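Local coordinates for protein thiamine pyrophosphokinase (Candida albicans, PDB 2G9Z) that transfers a pyrophosphate group from ATP to thiamine, making the cofactor thiamine diphosphate, at residues Y44-F50 against V255-Y260; L165-L169 against V199-I205. All coordinates share one frame; numbering follows the deposited sequence.

Interaction 1 of 2, residues Y44-F50 against V255-Y260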
loop_
_atom_site.group_PDB
_atom_site.type_symbol
_atom_site.label_atom_id
_atom_site.label_comp_id
_atom_site.label_asym_id
_atom_site.label_seq_id
_atom_site.Cartn_x
_atom_site.Cartn_y
_atom_site.Cartn_z
ATOM N N TYR A 44 16.557 7.192 23.464
ATOM C CA TYR A 44 15.437 6.910 22.579
ATOM C C TYR A 44 15.666 7.482 21.187
ATOM O O TYR A 44 16.589 8.267 20.966
ATOM C CB TYR A 44 14.144 7.500 23.152
ATOM C CG TYR A 44 14.203 8.992 23.408
ATOM C CD1 TYR A 44 14.788 9.498 24.569
ATOM C CD2 TYR A 44 13.679 9.898 22.487
ATOM C CE1 TYR A 44 14.848 10.871 24.809
ATOM C CE2 TYR A 44 13.737 11.274 22.714
ATOM C CZ TYR A 44 14.322 11.753 23.877
ATOM O OH TYR A 44 14.376 13.110 24.111
ATOM N N ASN A 45 14.821 7.078 20.245
ATOM C CA ASN A 45 14.927 7.581 18.886
ATOM C C ASN A 45 14.008 8.790 18.755
ATOM O O ASN A 45 12.809 8.690 19.005
ATOM C CB ASN A 45 14.514 6.508 17.877
ATOM C CG ASN A 45 14.649 6.983 16.442
ATOM O OD1 ASN A 45 15.712 7.449 16.032
ATOM N ND2 ASN A 45 13.570 6.863 15.669
ATOM N N HIS A 46 14.576 9.932 18.384
ATOM C CA HIS A 46 13.794 11.150 18.218
ATOM C C HIS A 46 13.472 11.321 16.742
ATOM O O HIS A 46 14.374 11.333 15.904
ATOM C CB HIS A 46 14.576 12.369 18.719
ATOM C CG HIS A 46 13.767 13.630 18.761
ATOM N ND1 HIS A 46 14.327 14.867 18.999
ATOM C CD2 HIS A 46 12.437 13.843 18.613
ATOM C CE1 HIS A 46 13.378 15.787 18.995
ATOM N NE2 HIS A 46 12.222 15.192 18.763
ATOM N N ILE A 47 12.187 11.436 16.429
ATOM C CA ILE A 47 11.740 11.605 15.050
ATOM C C ILE A 47 10.970 12.913 14.902
ATOM O O ILE A 47 10.048 13.180 15.669
ATOM C CB ILE A 47 10.783 10.472 14.606
ATOM C CG1 ILE A 47 11.340 9.104 14.996
ATOM C CG2 ILE A 47 10.593 10.534 13.098
ATOM C CD1 ILE A 47 10.380 7.960 14.720
ATOM N N GLN A 48 11.348 13.714 13.912
ATOM C CA GLN A 48 10.688 14.988 13.633
ATOM C C GLN A 48 10.290 14.946 12.165
ATOM O O GLN A 48 10.932 15.562 11.313
ATOM C CB GLN A 48 11.648 16.146 13.880
ATOM C CG GLN A 48 12.048 16.308 15.329
ATOM C CD GLN A 48 13.144 17.332 15.504
ATOM O OE1 GLN A 48 14.301 17.083 15.168
ATOM N NE2 GLN A 48 12.786 18.500 16.017
ATOM N N PRO A 49 9.206 14.224 11.854
ATOM C CA PRO A 49 8.698 14.063 10.486
ATOM C C PRO A 49 8.311 15.328 9.733
ATOM O O PRO A 49 8.403 15.369 8.509
ATOM C CB PRO A 49 7.484 13.148 10.663
ATOM C CG PRO A 49 7.695 12.496 12.021
ATOM C CD PRO A 49 8.276 13.619 12.822
ATOM N N PHE A 50 7.897 16.363 10.461
ATOM C CA PHE A 50 7.414 17.575 9.815
ATOM C C PHE A 50 8.325 18.790 9.755
ATOM O O PHE A 50 7.860 19.898 9.484
ATOM C CB PHE A 50 6.082 17.957 10.457
ATOM C CG PHE A 50 5.127 16.808 10.555
ATOM C CD1 PHE A 50 4.470 16.336 9.421
ATOM C CD2 PHE A 50 4.932 16.150 11.764
ATOM C CE1 PHE A 50 3.639 15.225 9.489
ATOM C CE2 PHE A 50 4.099 15.036 11.841
ATOM C CZ PHE A 50 3.453 14.574 10.696
ATOM N N VAL A 255 12.299 2.810 22.229
ATOM C CA VAL A 255 11.466 3.982 22.454
ATOM C C VAL A 255 11.627 5.014 21.336
ATOM O O VAL A 255 12.739 5.313 20.898
ATOM C CB VAL A 255 11.818 4.652 23.807
ATOM C CG1 VAL A 255 10.888 5.832 24.071
ATOM C CG2 VAL A 255 11.702 3.638 24.933
ATOM N N ASN A 256 10.504 5.548 20.871
ATOM C CA ASN A 256 10.508 6.560 19.823
ATOM C C ASN A 256 9.724 7.767 20.313
ATOM O O ASN A 256 8.621 7.627 20.830
ATOM C CB ASN A 256 9.831 6.036 18.547
ATOM C CG ASN A 256 10.601 4.911 17.887
ATOM O OD1 ASN A 256 11.523 5.139 17.090
ATOM N ND2 ASN A 256 10.233 3.687 18.219
ATOM N N TYR A 257 10.297 8.951 20.164
ATOM C CA TYR A 257 9.604 10.167 20.554
ATOM C C TYR A 257 9.390 10.953 19.270
ATOM O O TYR A 257 10.348 11.385 18.634
ATOM C CB TYR A 257 10.434 10.987 21.550
ATOM C CG TYR A 257 9.841 12.352 21.854
ATOM C CD1 TYR A 257 8.513 12.483 22.259
ATOM C CD2 TYR A 257 10.609 13.511 21.729
ATOM C CE1 TYR A 257 7.961 13.738 22.531
ATOM C CE2 TYR A 257 10.068 14.771 21.998
ATOM C CZ TYR A 257 8.747 14.877 22.397
ATOM O OH TYR A 257 8.209 16.119 22.661
ATOM N N ILE A 258 8.131 11.098 18.870
ATOM C CA ILE A 258 7.796 11.830 17.655
ATOM C C ILE A 258 7.339 13.211 18.094
ATOM O O ILE A 258 6.380 13.327 18.848
ATOM C CB ILE A 258 6.645 11.140 16.872
ATOM C CG1 ILE A 258 7.070 9.742 16.411
ATOM C CG2 ILE A 258 6.262 11.980 15.666
ATOM C CD1 ILE A 258 7.177 8.716 17.527
ATOM N N SER A 259 8.026 14.255 17.631
ATOM C CA SER A 259 7.666 15.614 18.023
ATOM C C SER A 259 7.466 16.564 16.853
ATOM O O SER A 259 7.948 16.328 15.746
ATOM C CB SER A 259 8.725 16.192 18.970
ATOM O OG SER A 259 9.964 16.366 18.306
ATOM N N TYR A 260 6.748 17.649 17.127
ATOM C CA TYR A 260 6.436 18.677 16.142
ATOM C C TYR A 260 5.980 19.921 16.906
ATOM O O TYR A 260 5.580 19.816 18.062
ATOM C CB TYR A 260 5.318 18.184 15.222
ATOM C CG TYR A 260 4.322 17.290 15.933
ATOM C CD1 TYR A 260 4.463 15.901 15.907
ATOM C CD2 TYR A 260 3.287 17.832 16.690
ATOM C CE1 TYR A 260 3.604 15.079 16.624
ATOM C CE2 TYR A 260 2.420 17.019 17.411
ATOM C CZ TYR A 260 2.587 15.643 17.377
ATOM O OH TYR A 260 1.764 14.831 18.119
HETATM O O HOH W 1 10.036 19.097 17.076
HETATM O O HOH W 2 8.441 17.279 13.214
#

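Interaction 2 of 2, residues L165-L169 against V199-I205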
loop_
_atom_site.group_PDB
_atom_site.type_symbol
_atom_site.label_atom_id
_atom_site.label_comp_id
_atom_site.label_asym_id
_atom_site.label_seq_id
_atom_site.Cartn_x
_atom_site.Cartn_y
_atom_site.Cartn_z
ATOM N N LEU A 165 26.040 6.205 -2.968
ATOM C CA LEU A 165 27.323 6.344 -3.640
ATOM C C LEU A 165 27.720 7.809 -3.780
ATOM O O LEU A 165 28.897 8.149 -3.672
ATOM C CB LEU A 165 27.278 5.666 -5.013
ATOM C CG LEU A 165 27.283 4.136 -4.938
ATOM C CD1 LEU A 165 27.071 3.537 -6.316
ATOM C CD2 LEU A 165 28.613 3.666 -4.352
ATOM N N HIS A 166 26.741 8.677 -4.016
ATOM C CA HIS A 166 27.016 10.105 -4.152
ATOM C C HIS A 166 27.728 10.668 -2.924
ATOM O O HIS A 166 28.722 11.372 -3.047
ATOM C CB HIS A 166 25.723 10.895 -4.356
ATOM C CG HIS A 166 25.884 12.371 -4.148
ATOM N ND1 HIS A 166 26.313 13.223 -5.142
ATOM C CD2 HIS A 166 25.711 13.138 -3.044
ATOM C CE1 HIS A 166 26.396 14.451 -4.661
ATOM N NE2 HIS A 166 26.037 14.427 -3.390
ATOM N N TYR A 167 27.202 10.363 -1.742
ATOM C CA TYR A 167 27.783 10.859 -0.498
ATOM C C TYR A 167 29.111 10.203 -0.153
ATOM O O TYR A 167 29.773 10.585 0.812
ATOM C CB TYR A 167 26.783 10.693 0.647
ATOM C CG TYR A 167 25.704 11.751 0.616
ATOM C CD1 TYR A 167 25.987 13.066 0.992
ATOM C CD2 TYR A 167 24.424 11.462 0.147
ATOM C CE1 TYR A 167 25.027 14.067 0.896
ATOM C CE2 TYR A 167 23.450 12.461 0.044
ATOM C CZ TYR A 167 23.763 13.762 0.418
ATOM O OH TYR A 167 22.831 14.766 0.294
ATOM N N GLN A 168 29.505 9.222 -0.951
ATOM C CA GLN A 168 30.771 8.547 -0.720
ATOM C C GLN A 168 31.828 9.006 -1.716
ATOM O O GLN A 168 32.968 9.284 -1.343
ATOM C CB GLN A 168 30.608 7.030 -0.837
ATOM C CG GLN A 168 29.779 6.389 0.259
ATOM C CD GLN A 168 30.323 6.678 1.644
ATOM O OE1 GLN A 168 31.515 6.501 1.905
ATOM N NE2 GLN A 168 29.448 7.118 2.541
ATOM N N LEU A 169 31.428 9.109 -2.979
ATOM C CA LEU A 169 32.349 9.466 -4.052
ATOM C C LEU A 169 32.248 10.843 -4.707
ATOM O O LEU A 169 33.255 11.377 -5.171
ATOM C CB LEU A 169 32.256 8.404 -5.152
ATOM C CG LEU A 169 32.909 7.033 -4.940
ATOM C CD1 LEU A 169 32.793 6.583 -3.498
ATOM C CD2 LEU A 169 32.254 6.031 -5.876
ATOM N N VAL A 199 33.983 2.929 2.699
ATOM C CA VAL A 199 32.694 3.539 3.000
ATOM C C VAL A 199 32.664 4.310 4.315
ATOM O O VAL A 199 33.024 3.783 5.366
ATOM C CB VAL A 199 31.572 2.478 3.039
ATOM C CG1 VAL A 199 30.241 3.143 3.353
ATOM C CG2 VAL A 199 31.498 1.747 1.707
ATOM N N VAL A 200 32.228 5.565 4.238
ATOM C CA VAL A 200 32.111 6.428 5.407
ATOM C C VAL A 200 30.807 6.053 6.103
ATOM O O VAL A 200 29.758 6.641 5.843
ATOM C CB VAL A 200 32.059 7.918 4.997
ATOM C CG1 VAL A 200 31.935 8.799 6.232
ATOM C CG2 VAL A 200 33.305 8.277 4.209
ATOM N N VAL A 201 30.888 5.063 6.985
ATOM C CA VAL A 201 29.729 4.561 7.713
ATOM C C VAL A 201 29.016 5.572 8.615
ATOM O O VAL A 201 27.883 5.331 9.037
ATOM C CB VAL A 201 30.124 3.324 8.564
ATOM C CG1 VAL A 201 31.138 3.722 9.626
ATOM C CG2 VAL A 201 28.889 2.703 9.200
ATOM N N ASP A 202 29.651 6.704 8.904
ATOM C CA ASP A 202 29.023 7.690 9.780
ATOM C C ASP A 202 28.569 8.989 9.116
ATOM O O ASP A 202 29.259 10.008 9.175
ATOM C CB ASP A 202 29.951 8.015 10.955
ATOM C CG ASP A 202 31.235 8.688 10.518
ATOM O OD1 ASP A 202 31.965 8.103 9.691
ATOM O OD2 ASP A 202 31.513 9.803 11.007
ATOM N N ILE A 203 27.398 8.947 8.490
ATOM C CA ILE A 203 26.835 10.126 7.847
ATOM C C ILE A 203 25.310 10.070 7.914
ATOM O O ILE A 203 24.686 9.128 7.426
ATOM C CB ILE A 203 27.294 10.251 6.374
ATOM C CG1 ILE A 203 26.686 11.513 5.754
ATOM C CG2 ILE A 203 26.905 9.004 5.591
ATOM C CD1 ILE A 203 27.155 11.796 4.345
ATOM N N ASP A 204 24.722 11.082 8.542
ATOM C CA ASP A 204 23.276 11.161 8.697
ATOM C C ASP A 204 22.605 11.705 7.448
ATOM O O ASP A 204 22.846 12.840 7.042
ATOM C CB ASP A 204 22.928 12.045 9.894
ATOM C CG ASP A 204 23.496 11.511 11.190
ATOM O OD1 ASP A 204 23.144 10.373 11.568
ATOM O OD2 ASP A 204 24.294 12.227 11.830
ATOM N N ILE A 205 21.753 10.883 6.849
ATOM C CA ILE A 205 21.043 11.259 5.637
ATOM C C ILE A 205 19.536 11.128 5.832
ATOM O O ILE A 205 19.058 10.168 6.432
ATOM C CB ILE A 205 21.449 10.345 4.452
ATOM C CG1 ILE A 205 22.971 10.333 4.289
ATOM C CG2 ILE A 205 20.776 10.815 3.172
ATOM C CD1 ILE A 205 23.563 11.676 3.969
#

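Interaction 1 of 2, residues Y44-F50 against V255-Y260
The ring of H46 lies beside that of Y257, near parallel (planes at 24°) but slid so that the two barely overlap, with their CD2 atoms 3.6 Å apart. With CG turned opposite the backbone N (chi1 -172°), the imidazole leans toward the neighbouring strand, and its NE2 reaches S259 OG at 2.6 Å in a nearly straight hydrogen bond. A water links this OG to Q48 NE2. Y44 lies alongside, its CE2 3.5 Å from Y257 CB.

On the face of N45, I47 and I258, N45 ND2 donates to N256 OD1 (3.0 Å), in that carbonyl's plane although the two amides stand perpendicular; K252 O and V325 O receive N256 ND2. I47 and I258 lie side by side, I47 CD1 4.1 Å from I258 CG1.

Four backbone bonds hold the parallel pairing, from N45 N to V255 O (2.8 Å) through S259 N to I47 O. Beyond it, a second water joins F50 N to S259 O; F50 and Y260 pack on F266. Strand 45-47 is outermost, within this chain, in the smaller mixed sheet; 254-259 pairs antiparallel with 322-327 on its other side, and I47 and P49 rest on F240 of strand 237-242.

Interaction 2 of 2, residues L165-L169 against V199-I205
Q168 and Y167, neighbours on one helical turn, meet the 199-205 segment in different ways. Q168 bends at chi2 (-57°), bringing its amide up to the loop backbone. There OE1 accepts the N-H of V200 at 2.6 Å, in a bond straight at the hydrogen (178°) but with the donor tilted 32° from the amide carbonyl plane. Q168 NE2 adds a weak, longer bond to V200 O at 3.4 Å, so one side-chain amide spans both polar backbone groups of V200, the centre of an inverse gamma turn. The V199 side chain crosses that of Q168 at about a right angle, its CG1 3.9 Å from Q168 CD.

The Y167 contact is apolar. I205 CD1 sits over the middle of one ring face, 3.8 Å from the centroid, a CH-pi contact almost on the ring normal, while the H166 imidazole brings its CD2 edge over the opposite face. The ring OH is hydrogen-bonded to E85 OE1. I203, its chain fully extended, brings CD1 to within 3.8 Å of Y167 CD1.

Helix 155-170 is joined to the loop that leads from helix 185-195 into strand 205-210; V199 also packs on L193, and both Y167 and I205 touch V65 of strand 64-68.

The two contacts belong to different parts of the chain: interaction 2 lies within the catalytic domain, interaction 1 in the smaller mixed sheet, where strand 254-259 joins the early strand 45-47. Their centres are 23 Å apart and their nearest atoms about 9 Å, without touching; in sequence, interaction 2 is nested inside the loop closed by interaction 1. Strand 237-242 relates them: I205 of interaction 2 bonds through its backbone to T238, and I47 and P49 of interaction 1 pack on F240. Helix 155-170 carries Q168 and Y167 near one end and, at the other, D155, a magnesium ligand that, with D126 and D128, also lines one of the chain's two thiamine diphosphate analogue pockets.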